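Local atomic coordinates of malonyl CoA-acyl carrier protein transacylase (Mycobacterium tuberculosis, PDB entry 2QC3), a protein that catalyses the transfer of the malonyl group from malonyl-CoA to holo-acyl carrier protein, a step of fatty acid biosynthesis. Residues D29-W34 and I64-L69; D85-G90 and A256-H261; G103-D108 and A236-L241; S145-E148 and V153-N156. One frame throughout, in Å; residues are numbered along the deposited sequence.

Contact 1. Residues D29-W34 and I64-L69; sequences DQIAAW and IVAATL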
loop_
_atom_site.group_PDB
_atom_site.type_symbol
_atom_site.label_atom_id
_atom_site.label_comp_id
_atom_site.label_asym_id
_atom_site.label_seq_id
_atom_site.Cartn_x
_atom_site.Cartn_y
_atom_site.Cartn_z
ATOM N N ASP A 29 -9.853 -21.600 -1.017
ATOM C CA ASP A 29 -10.331 -21.642 -2.390
ATOM C C ASP A 29 -10.034 -20.350 -3.144
ATOM O O ASP A 29 -9.717 -20.380 -4.334
ATOM C CB ASP A 29 -11.831 -21.928 -2.402
ATOM C CG ASP A 29 -12.381 -22.073 -3.798
ATOM O OD1 ASP A 29 -12.578 -21.040 -4.470
ATOM O OD2 ASP A 29 -12.610 -23.225 -4.224
ATOM N N GLN A 30 -10.140 -19.217 -2.456
ATOM C CA GLN A 30 -9.860 -17.929 -3.077
ATOM C C GLN A 30 -8.369 -17.770 -3.350
ATOM O O GLN A 30 -7.978 -17.263 -4.400
ATOM C CB GLN A 30 -10.360 -16.790 -2.187
ATOM C CG GLN A 30 -11.724 -16.267 -2.595
ATOM C CD GLN A 30 -12.430 -15.531 -1.476
ATOM O OE1 GLN A 30 -11.876 -14.619 -0.866
ATOM N NE2 GLN A 30 -13.667 -15.926 -1.203
ATOM N N ILE A 31 -7.541 -18.210 -2.408
ATOM C CA ILE A 31 -6.095 -18.121 -2.572
ATOM C C ILE A 31 -5.660 -18.968 -3.763
ATOM O O ILE A 31 -4.678 -18.652 -4.439
ATOM C CB ILE A 31 -5.349 -18.602 -1.303
ATOM C CG1 ILE A 31 -5.464 -17.549 -0.204
ATOM C CG2 ILE A 31 -3.880 -18.851 -1.615
ATOM C CD1 ILE A 31 -4.806 -16.224 -0.561
ATOM N N ALA A 32 -6.397 -20.047 -4.015
ATOM C CA ALA A 32 -6.087 -20.926 -5.134
ATOM C C ALA A 32 -6.397 -20.167 -6.415
ATOM O O ALA A 32 -5.604 -20.160 -7.351
ATOM C CB ALA A 32 -6.927 -22.201 -5.058
ATOM N N ALA A 33 -7.554 -19.517 -6.437
ATOM C CA ALA A 33 -7.978 -18.737 -7.590
ATOM C C ALA A 33 -7.021 -17.571 -7.838
ATOM O O ALA A 33 -6.716 -17.241 -8.987
ATOM C CB ALA A 33 -9.391 -18.214 -7.372
ATOM N N TRP A 34 -6.553 -16.953 -6.757
ATOM C CA TRP A 34 -5.638 -15.820 -6.863
ATOM C C TRP A 34 -4.221 -16.268 -7.197
ATOM O O TRP A 34 -3.471 -15.541 -7.858
ATOM C CB TRP A 34 -5.650 -15.006 -5.561
ATOM C CG TRP A 34 -6.991 -14.390 -5.270
ATOM C CD1 TRP A 34 -8.031 -14.253 -6.142
ATOM C CD2 TRP A 34 -7.430 -13.815 -4.030
ATOM N NE1 TRP A 34 -9.088 -13.629 -5.527
ATOM C CE2 TRP A 34 -8.748 -13.346 -4.232
ATOM C CE3 TRP A 34 -6.836 -13.644 -2.773
ATOM C CZ2 TRP A 34 -9.488 -12.722 -3.220
ATOM C CZ3 TRP A 34 -7.575 -13.019 -1.763
ATOM C CH2 TRP A 34 -8.886 -12.564 -1.997
ATOM N N ILE A 64 0.588 -9.240 -0.027
ATOM C CA ILE A 64 -0.029 -8.225 0.820
ATOM C C ILE A 64 -1.448 -7.917 0.353
ATOM O O ILE A 64 -2.364 -7.819 1.171
ATOM C CB ILE A 64 0.799 -6.924 0.832
ATOM C CG1 ILE A 64 2.116 -7.166 1.571
ATOM C CG2 ILE A 64 0.013 -5.792 1.514
ATOM C CD1 ILE A 64 3.113 -6.036 1.431
ATOM N N VAL A 65 -1.630 -7.764 -0.957
ATOM C CA VAL A 65 -2.950 -7.486 -1.508
ATOM C C VAL A 65 -3.865 -8.679 -1.235
ATOM O O VAL A 65 -5.039 -8.504 -0.914
ATOM C CB VAL A 65 -2.888 -7.212 -3.044
ATOM C CG1 VAL A 65 -4.294 -7.187 -3.632
ATOM C CG2 VAL A 65 -2.203 -5.874 -3.307
ATOM N N ALA A 66 -3.319 -9.892 -1.350
ATOM C CA ALA A 66 -4.104 -11.106 -1.104
ATOM C C ALA A 66 -4.606 -11.151 0.346
ATOM O O ALA A 66 -5.770 -11.454 0.600
ATOM C CB ALA A 66 -3.260 -12.356 -1.409
ATOM N N ALA A 67 -3.723 -10.850 1.290
ATOM C CA ALA A 67 -4.083 -10.848 2.704
ATOM C C ALA A 67 -5.177 -9.814 2.942
ATOM O O ALA A 67 -6.164 -10.075 3.642
ATOM C CB ALA A 67 -2.867 -10.513 3.552
ATOM N N THR A 68 -4.999 -8.640 2.346
ATOM C CA THR A 68 -5.971 -7.570 2.500
ATOM C C THR A 68 -7.355 -7.931 1.999
ATOM O O THR A 68 -8.351 -7.701 2.690
ATOM C CB THR A 68 -5.514 -6.269 1.797
ATOM O OG1 THR A 68 -4.393 -5.729 2.500
ATOM C CG2 THR A 68 -6.642 -5.224 1.801
ATOM N N LEU A 69 -7.416 -8.505 0.805
ATOM C CA LEU A 69 -8.694 -8.858 0.221
ATOM C C LEU A 69 -9.377 -10.053 0.879
ATOM O O LEU A 69 -10.601 -10.136 0.873
ATOM C CB LEU A 69 -8.531 -9.055 -1.292
ATOM C CG LEU A 69 -7.955 -7.786 -1.954
ATOM C CD1 LEU A 69 -7.922 -7.935 -3.474
ATOM C CD2 LEU A 69 -8.800 -6.569 -1.550
#
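The helical turns that bring Trp34 against Ala66 and Leu69 run roughly antiparallel, at 146° between their N-to-C directions, and their axes come no closer than 11.1 Å. The pair belongs to the large alpha/beta subdomain of the FabD transacylases, where helices 27-37 and 57-77 pack on one another. At such a spacing large side chains must fill the interface, and one tryptophan does most of this work. Its CG stands beside the backbone N and anti to the carbonyl carbon (chi1 -63°), which sends the indole across to the other helix with the six-membered ring in front. CE3 rests against Ala66 CB at 4.0 Å, while CZ3 presents its ring edge, near the indole plane, to Ala66 O at 3.4 Å. Farther round the ring, CH2 meets Leu69 CB at 3.6 Å in an oblique approach. The small Ala66 lets the indole sit close to the backbone of helix 57-77, and Ile31 adds a lighter touch, its CD1 lying 4.3 Å from Ala66 CB. No hydrogen bond links the two segments, so shape and apolar contact hold them together. The neighbourhood is helical as well: Trp34 also meets Ala107 and Asp108 at the start of helix 107-125, and Leu69 reaches Ala97 and Ala100 of helix 94-101. One face of the indole is occupied from within its own helix, by Gln30 O, which stands 3.2 Å above the ring plane and offset toward the rim.

Contact 2. Residues D85-G90 and A256-H261; sequences DVIVAG and ATLREH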
loop_
_atom_site.group_PDB
_atom_site.type_symbol
_atom_site.label_atom_id
_atom_site.label_comp_id
_atom_site.label_asym_id
_atom_site.label_seq_id
_atom_site.Cartn_x
_atom_site.Cartn_y
_atom_site.Cartn_z
ATOM N N ASP A 85 -21.452 4.075 5.424
ATOM C CA ASP A 85 -20.629 4.808 4.473
ATOM C C ASP A 85 -19.153 4.704 4.804
ATOM O O ASP A 85 -18.747 4.791 5.966
ATOM C CB ASP A 85 -21.034 6.278 4.409
ATOM C CG ASP A 85 -22.227 6.508 3.511
ATOM O OD1 ASP A 85 -23.361 6.552 4.028
ATOM O OD2 ASP A 85 -22.026 6.626 2.283
ATOM N N VAL A 86 -18.349 4.516 3.768
ATOM C CA VAL A 86 -16.919 4.389 3.955
ATOM C C VAL A 86 -16.119 5.273 3.002
ATOM O O VAL A 86 -16.634 5.776 2.005
ATOM C CB VAL A 86 -16.472 2.928 3.746
ATOM C CG1 VAL A 86 -17.240 2.005 4.677
ATOM C CG2 VAL A 86 -16.684 2.523 2.287
ATOM N N ILE A 87 -14.853 5.469 3.340
ATOM C CA ILE A 87 -13.938 6.238 2.512
ATOM C C ILE A 87 -12.752 5.272 2.463
ATOM O O ILE A 87 -12.307 4.783 3.502
ATOM C CB ILE A 87 -13.571 7.591 3.181
ATOM C CG1 ILE A 87 -12.971 8.548 2.148
ATOM C CG2 ILE A 87 -12.628 7.376 4.349
ATOM C CD1 ILE A 87 -11.765 8.021 1.438
ATOM N N VAL A 88 -12.277 4.957 1.261
ATOM C CA VAL A 88 -11.180 4.003 1.104
ATOM C C VAL A 88 -9.866 4.644 0.689
ATOM O O VAL A 88 -9.843 5.599 -0.084
ATOM C CB VAL A 88 -11.547 2.923 0.049
ATOM C CG1 VAL A 88 -10.579 1.748 0.124
ATOM C CG2 VAL A 88 -12.973 2.455 0.257
ATOM N N ALA A 89 -8.767 4.100 1.203
ATOM C CA ALA A 89 -7.436 4.598 0.864
ATOM C C ALA A 89 -6.386 3.521 1.119
ATOM O O ALA A 89 -6.494 2.762 2.090
ATOM C CB ALA A 89 -7.112 5.845 1.679
ATOM N N GLY A 90 -5.383 3.449 0.248
ATOM C CA GLY A 90 -4.329 2.476 0.425
ATOM C C GLY A 90 -2.975 3.141 0.250
ATOM O O GLY A 90 -2.847 4.171 -0.388
ATOM N N ALA A 256 -5.146 14.039 5.320
ATOM C CA ALA A 256 -5.678 15.396 5.420
ATOM C C ALA A 256 -7.086 15.389 4.833
ATOM O O ALA A 256 -7.984 16.066 5.330
ATOM C CB ALA A 256 -4.789 16.376 4.647
ATOM N N THR A 257 -7.277 14.608 3.777
ATOM C CA THR A 257 -8.585 14.509 3.145
ATOM C C THR A 257 -9.565 13.753 4.042
ATOM O O THR A 257 -10.759 14.055 4.065
ATOM C CB THR A 257 -8.489 13.802 1.778
ATOM O OG1 THR A 257 -7.682 14.593 0.892
ATOM C CG2 THR A 257 -9.881 13.619 1.171
ATOM N N LEU A 258 -9.064 12.765 4.775
ATOM C CA LEU A 258 -9.914 11.998 5.680
ATOM C C LEU A 258 -10.456 12.942 6.749
ATOM O O LEU A 258 -11.620 12.858 7.139
ATOM C CB LEU A 258 -9.115 10.873 6.342
ATOM C CG LEU A 258 -8.583 9.793 5.396
ATOM C CD1 LEU A 258 -7.720 8.800 6.171
ATOM C CD2 LEU A 258 -9.761 9.083 4.730
ATOM N N ARG A 259 -9.597 13.848 7.204
ATOM C CA ARG A 259 -9.963 14.828 8.218
ATOM C C ARG A 259 -11.121 15.682 7.696
ATOM O O ARG A 259 -12.069 15.983 8.428
ATOM C CB ARG A 259 -8.755 15.712 8.540
ATOM C CG ARG A 259 -8.802 16.373 9.907
ATOM C CD ARG A 259 -7.575 17.243 10.145
ATOM N NE ARG A 259 -6.343 16.590 9.705
ATOM C CZ ARG A 259 -5.123 17.094 9.882
ATOM N NH1 ARG A 259 -4.965 18.259 10.497
ATOM N NH2 ARG A 259 -4.062 16.443 9.427
ATOM N N GLU A 260 -11.039 16.063 6.424
ATOM C CA GLU A 260 -12.081 16.870 5.796
ATOM C C GLU A 260 -13.450 16.211 5.924
ATOM O O GLU A 260 -14.458 16.888 6.117
ATOM C CB GLU A 260 -11.763 17.092 4.318
ATOM C CG GLU A 260 -10.766 18.204 4.054
ATOM C CD GLU A 260 -10.467 18.359 2.576
ATOM O OE1 GLU A 260 -11.424 18.318 1.773
ATOM O OE2 GLU A 260 -9.282 18.527 2.216
ATOM N N HIS A 261 -13.480 14.889 5.805
ATOM C CA HIS A 261 -14.722 14.140 5.922
ATOM C C HIS A 261 -15.023 13.888 7.392
ATOM O O HIS A 261 -14.227 14.235 8.267
ATOM C CB HIS A 261 -14.604 12.806 5.186
ATOM C CG HIS A 261 -14.456 12.944 3.705
ATOM N ND1 HIS A 261 -13.470 13.712 3.124
ATOM C CD2 HIS A 261 -15.174 12.420 2.683
ATOM C CE1 HIS A 261 -13.587 13.658 1.810
ATOM N NE2 HIS A 261 -14.614 12.880 1.517
#
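Ile87 CG2 and Leu258 CD2 press together at 3.4 Å, tighter than usual for two methyl carbons. The same leucine methyl also lies 4.0 Å from Ile87 CD1, so it nestles against both branches of the isoleucine. Ile87 places CG1 anti to its backbone N (chi1 -163°), and CG2 thereby takes the place between the N and the carbonyl carbon, directed at the helix. Leu258 comes across this branched surface at a slant. A looser neighbour is His261, whose CD2 stands 4.5 Å from Ile87 CG1. The isoleucine belongs to strand 86-90 of the central parallel sheet, where it lies between strands 2-7 and 221-222; the leucine lies on helix 251-260, which leads into strand 263-268 of the same sheet. The contact thus sets a helix against one face of the sheet, in the layered manner of an alpha/beta fold. Gly90, at the end of strand 86-90, fits the first glycine of a GxSxG nucleophile elbow around Ser92, the probable nucleophile. Farther out, the imidazole is steadied just past the helix end by a bond from His261 ND1 to Thr257 O, 2.9 Å long and bent to 138° at the hydrogen. The acceptor lies 28° out of the ring plane. Met2 and Ala4 of strand 2-7 and Leu223 also touch Ile87, and Leu223 reaches Leu258 too.

Contact 3. Residues G103-D108 and A236-L241; sequences GVIAAD and AAMDTL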
loop_
_atom_site.group_PDB
_atom_site.type_symbol
_atom_site.label_atom_id
_atom_site.label_comp_id
_atom_site.label_asym_id
_atom_site.label_seq_id
_atom_site.Cartn_x
_atom_site.Cartn_y
_atom_site.Cartn_z
ATOM N N GLY A 103 -14.511 -1.301 -5.134
ATOM C CA GLY A 103 -15.212 -1.813 -6.300
ATOM C C GLY A 103 -14.737 -1.446 -7.695
ATOM O O GLY A 103 -15.459 -1.657 -8.669
ATOM N N VAL A 104 -13.525 -0.918 -7.819
ATOM C CA VAL A 104 -13.021 -0.547 -9.133
ATOM C C VAL A 104 -12.560 -1.769 -9.915
ATOM O O VAL A 104 -12.727 -1.833 -11.131
ATOM C CB VAL A 104 -11.866 0.465 -9.005
ATOM C CG1 VAL A 104 -11.237 0.732 -10.366
ATOM C CG2 VAL A 104 -12.398 1.761 -8.416
ATOM N N ILE A 105 -11.986 -2.742 -9.210
ATOM C CA ILE A 105 -11.492 -3.963 -9.839
ATOM C C ILE A 105 -11.825 -5.196 -9.002
ATOM O O ILE A 105 -11.970 -5.105 -7.782
ATOM C CB ILE A 105 -9.952 -3.912 -10.030
ATOM C CG1 ILE A 105 -9.272 -3.623 -8.689
ATOM C CG2 ILE A 105 -9.582 -2.852 -11.063
ATOM C CD1 ILE A 105 -7.748 -3.541 -8.771
ATOM N N ALA A 106 -11.938 -6.347 -9.663
ATOM C CA ALA A 106 -12.236 -7.608 -8.985
ATOM C C ALA A 106 -11.020 -8.042 -8.175
ATOM O O ALA A 106 -9.891 -7.705 -8.525
ATOM C CB ALA A 106 -12.597 -8.689 -10.013
ATOM N N ALA A 107 -11.253 -8.792 -7.098
ATOM C CA ALA A 107 -10.173 -9.257 -6.231
ATOM C C ALA A 107 -9.132 -10.111 -6.955
ATOM O O ALA A 107 -7.930 -9.951 -6.740
ATOM C CB ALA A 107 -10.746 -10.037 -5.043
ATOM N N ASP A 108 -9.591 -11.023 -7.805
ATOM C CA ASP A 108 -8.663 -11.874 -8.534
ATOM C C ASP A 108 -7.799 -11.030 -9.465
ATOM O O ASP A 108 -6.595 -11.259 -9.575
ATOM C CB ASP A 108 -9.425 -12.962 -9.306
ATOM C CG ASP A 108 -10.314 -12.406 -10.401
ATOM O OD1 ASP A 108 -10.873 -11.302 -10.238
ATOM O OD2 ASP A 108 -10.467 -13.097 -11.430
ATOM N N ALA A 236 -10.090 7.345 -14.525
ATOM C CA ALA A 236 -9.242 8.243 -13.749
ATOM C C ALA A 236 -8.465 7.449 -12.711
ATOM O O ALA A 236 -7.262 7.636 -12.545
ATOM C CB ALA A 236 -10.086 9.319 -13.068
ATOM N N ALA A 237 -9.156 6.556 -12.013
ATOM C CA ALA A 237 -8.516 5.740 -10.990
ATOM C C ALA A 237 -7.392 4.873 -11.563
ATOM O O ALA A 237 -6.285 4.847 -11.023
ATOM C CB ALA A 237 -9.551 4.853 -10.312
ATOM N N MET A 238 -7.663 4.170 -12.659
ATOM C CA MET A 238 -6.639 3.302 -13.236
ATOM C C MET A 238 -5.450 4.070 -13.798
ATOM O O MET A 238 -4.304 3.669 -13.593
ATOM C CB MET A 238 -7.244 2.395 -14.312
ATOM C CG MET A 238 -8.306 1.451 -13.772
ATOM S SD MET A 238 -7.753 0.520 -12.314
ATOM C CE MET A 238 -6.675 -0.714 -13.098
ATOM N N ASP A 239 -5.717 5.171 -14.498
ATOM C CA ASP A 239 -4.642 5.984 -15.059
ATOM C C ASP A 239 -3.749 6.498 -13.932
ATOM O O ASP A 239 -2.529 6.523 -14.051
ATOM C CB ASP A 239 -5.207 7.178 -15.843
ATOM C CG ASP A 239 -5.847 6.764 -17.157
ATOM O OD1 ASP A 239 -5.596 5.628 -17.610
ATOM O OD2 ASP A 239 -6.590 7.579 -17.744
ATOM N N THR A 240 -4.371 6.910 -12.835
ATOM C CA THR A 240 -3.623 7.411 -11.694
ATOM C C THR A 240 -2.823 6.295 -11.034
ATOM O O THR A 240 -1.681 6.507 -10.618
ATOM C CB THR A 240 -4.568 8.057 -10.670
ATOM O OG1 THR A 240 -5.180 9.204 -11.269
ATOM C CG2 THR A 240 -3.813 8.481 -9.416
ATOM N N LEU A 241 -3.422 5.109 -10.943
ATOM C CA LEU A 241 -2.750 3.955 -10.350
ATOM C C LEU A 241 -1.480 3.611 -11.132
ATOM O O LEU A 241 -0.425 3.381 -10.546
ATOM C CB LEU A 241 -3.690 2.742 -10.330
ATOM C CG LEU A 241 -3.077 1.388 -9.936
ATOM C CD1 LEU A 241 -2.491 1.459 -8.544
ATOM C CD2 LEU A 241 -4.126 0.307 -10.007
#
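A Schellman motif closes helix 94-101, and the chain leaving it carries Val104 and Ile105 onto Met238 of helix 234-243. Gly103, with positive phi, is the C-prime residue of that motif; the next helix, 107-125, starts only after Ala106 at its N-cap. The connection between two helices of the large subdomain thus packs on a third. Met238 supplies the main contact. Its chain bends at both chi2 (-51°) and chi3 (-76°), which folds the thioether round toward the loop. SD then lies 4.0 Å from Val104 CG1 and equally 4.0 Å from Ile105 CG2, and the terminal CE follows at 4.1 Å from Ile105 CG2. The valine and methionine side chains run alongside each other, pointing opposite ways. A slighter touch joins Val104 CG1 to Ala237 CB at 4.5 Å. Tyr99 fills in from helix 94-101: it packs on Val104, Ile105 and Met238, and its hydroxyl is hydrogen-bonded to Ala237 O. Across the two segments themselves there is no hydrogen bond; the contacts are apolar, two methyl groups resting on a polarisable sulfur, so cohesion here depends on dispersion and on the exclusion of water from buried side chains.

Contact 4. Residues S145-E148 and V153-N156; sequences SRLE and VPAN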
loop_
_atom_site.group_PDB
_atom_site.type_symbol
_atom_site.label_atom_id
_atom_site.label_comp_id
_atom_site.label_asym_id
_atom_site.label_seq_id
_atom_site.Cartn_x
_atom_site.Cartn_y
_atom_site.Cartn_z
ATOM N N SER A 145 14.994 19.918 1.581
ATOM C CA SER A 145 16.011 20.652 0.837
ATOM C C SER A 145 17.255 19.791 0.636
ATOM O O SER A 145 17.821 19.738 -0.456
ATOM C CB SER A 145 16.389 21.921 1.598
ATOM O OG SER A 145 17.561 22.505 1.069
ATOM N N ARG A 146 17.683 19.111 1.693
ATOM C CA ARG A 146 18.856 18.266 1.580
ATOM C C ARG A 146 18.612 17.158 0.561
ATOM O O ARG A 146 19.501 16.825 -0.214
ATOM C CB ARG A 146 19.225 17.661 2.937
ATOM C CG ARG A 146 20.494 16.805 2.903
ATOM C CD ARG A 146 21.670 17.591 2.327
ATOM N NE ARG A 146 22.893 16.798 2.242
ATOM C CZ ARG A 146 24.004 17.198 1.625
ATOM N NH1 ARG A 146 24.046 18.386 1.032
ATOM N NH2 ARG A 146 25.076 16.418 1.611
ATOM N N LEU A 147 17.406 16.592 0.553
ATOM C CA LEU A 147 17.099 15.529 -0.398
ATOM C C LEU A 147 17.282 15.998 -1.844
ATOM O O LEU A 147 17.888 15.298 -2.653
ATOM C CB LEU A 147 15.666 15.003 -0.206
ATOM C CG LEU A 147 15.246 14.385 1.137
ATOM C CD1 LEU A 147 13.925 13.621 0.943
ATOM C CD2 LEU A 147 16.317 13.436 1.654
ATOM N N GLU A 148 16.759 17.172 -2.173
ATOM C CA GLU A 148 16.897 17.685 -3.536
ATOM C C GLU A 148 18.362 17.916 -3.870
ATOM O O GLU A 148 18.789 17.660 -4.989
ATOM C CB GLU A 148 16.117 18.993 -3.709
ATOM C CG GLU A 148 16.268 19.666 -5.056
ATOM C CD GLU A 148 16.945 21.015 -4.945
ATOM O OE1 GLU A 148 18.152 21.061 -4.622
ATOM O OE2 GLU A 148 16.263 22.038 -5.172
ATOM N N VAL A 153 14.548 11.647 -4.045
ATOM C CA VAL A 153 13.137 11.978 -4.116
ATOM C C VAL A 153 12.405 11.642 -2.816
ATOM O O VAL A 153 12.697 10.628 -2.176
ATOM C CB VAL A 153 12.444 11.179 -5.257
ATOM C CG1 VAL A 153 10.956 11.451 -5.259
ATOM C CG2 VAL A 153 13.049 11.556 -6.606
ATOM N N PRO A 154 11.492 12.528 -2.375
ATOM C CA PRO A 154 10.756 12.207 -1.151
ATOM C C PRO A 154 9.632 11.303 -1.675
ATOM O O PRO A 154 8.491 11.741 -1.856
ATOM C CB PRO A 154 10.258 13.571 -0.668
ATOM C CG PRO A 154 10.139 14.363 -1.927
ATOM C CD PRO A 154 11.366 13.959 -2.705
ATOM N N ALA A 155 9.990 10.050 -1.947
ATOM C CA ALA A 155 9.060 9.070 -2.500
ATOM C C ALA A 155 7.849 8.809 -1.615
ATOM O O ALA A 155 6.815 8.359 -2.091
ATOM C CB ALA A 155 9.801 7.756 -2.816
ATOM N N ASN A 156 7.988 9.088 -0.323
ATOM C CA ASN A 156 6.885 8.934 0.620
ATOM C C ASN A 156 6.828 10.194 1.481
ATOM O O ASN A 156 7.864 10.664 1.965
ATOM C CB ASN A 156 7.098 7.763 1.587
ATOM C CG ASN A 156 6.659 6.413 1.042
ATOM O OD1 ASN A 156 6.390 5.500 1.829
ATOM N ND2 ASN A 156 6.611 6.260 -0.278
#
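Helix 140-149 and strand 153-159 are joined by a short turn, and the chain comes back on itself closely enough that the CA atoms of Leu147 and Val153 are 6.5 Å apart. Leu147 aims at the strand: CG sits beside the backbone N (chi1 -60°), and from there CD1 reaches Pro154 CB at 4.0 Å and Pro154 CA at 4.1 Å. The leucine therefore meets the CA-CB side of the pyrrolidine. Ala165 of strand 162-166 also touches this leucine. The order of helices and strands is that of the ferredoxin-like small subdomain of FabD enzymes, in which strand 130-136, helix 140-149 and strand 153-159 form a beta-alpha-beta crossover. The strand starts irregularly. Pro154 is the centre of an inverse gamma turn, with a weak bond from Ala155 N to Val153 O, and Ala155 and Asn156 together face Val164 in a classic beta bulge. Asn156 turns its amide back on the preceding peptide: ND2 donates to Ala155 O at 2.8 Å, nearly straight at 165° but from well above the carbonyl plane. Its OD1 has a weak hydrogen bond with His91 NE2. The side chain of Val153 lies about 7 Å from that of His195, probably an active-site residue.

In the fold
Contacts 1 and 3 touch directly, their centres 16 Å apart: they meet where helix 107-125 begins, Leu69 packing there on Ala107. Contact 2 lies on the central parallel sheet of the same large subdomain, 17 Å from contact 3 and 25 Å from contact 1 between centres. Contact 4 stands apart in the small mixed-sheet subdomain, its centre 34 Å from that of contact 1 and across the chain's centre. Along the sequence contact 1 closes first; contact 2 then encloses contact 3, which encloses contact 4. The small subdomain is thus an insertion in the large one, consistent with an active site between them that draws Ser92 from the sequence following strand 86-90.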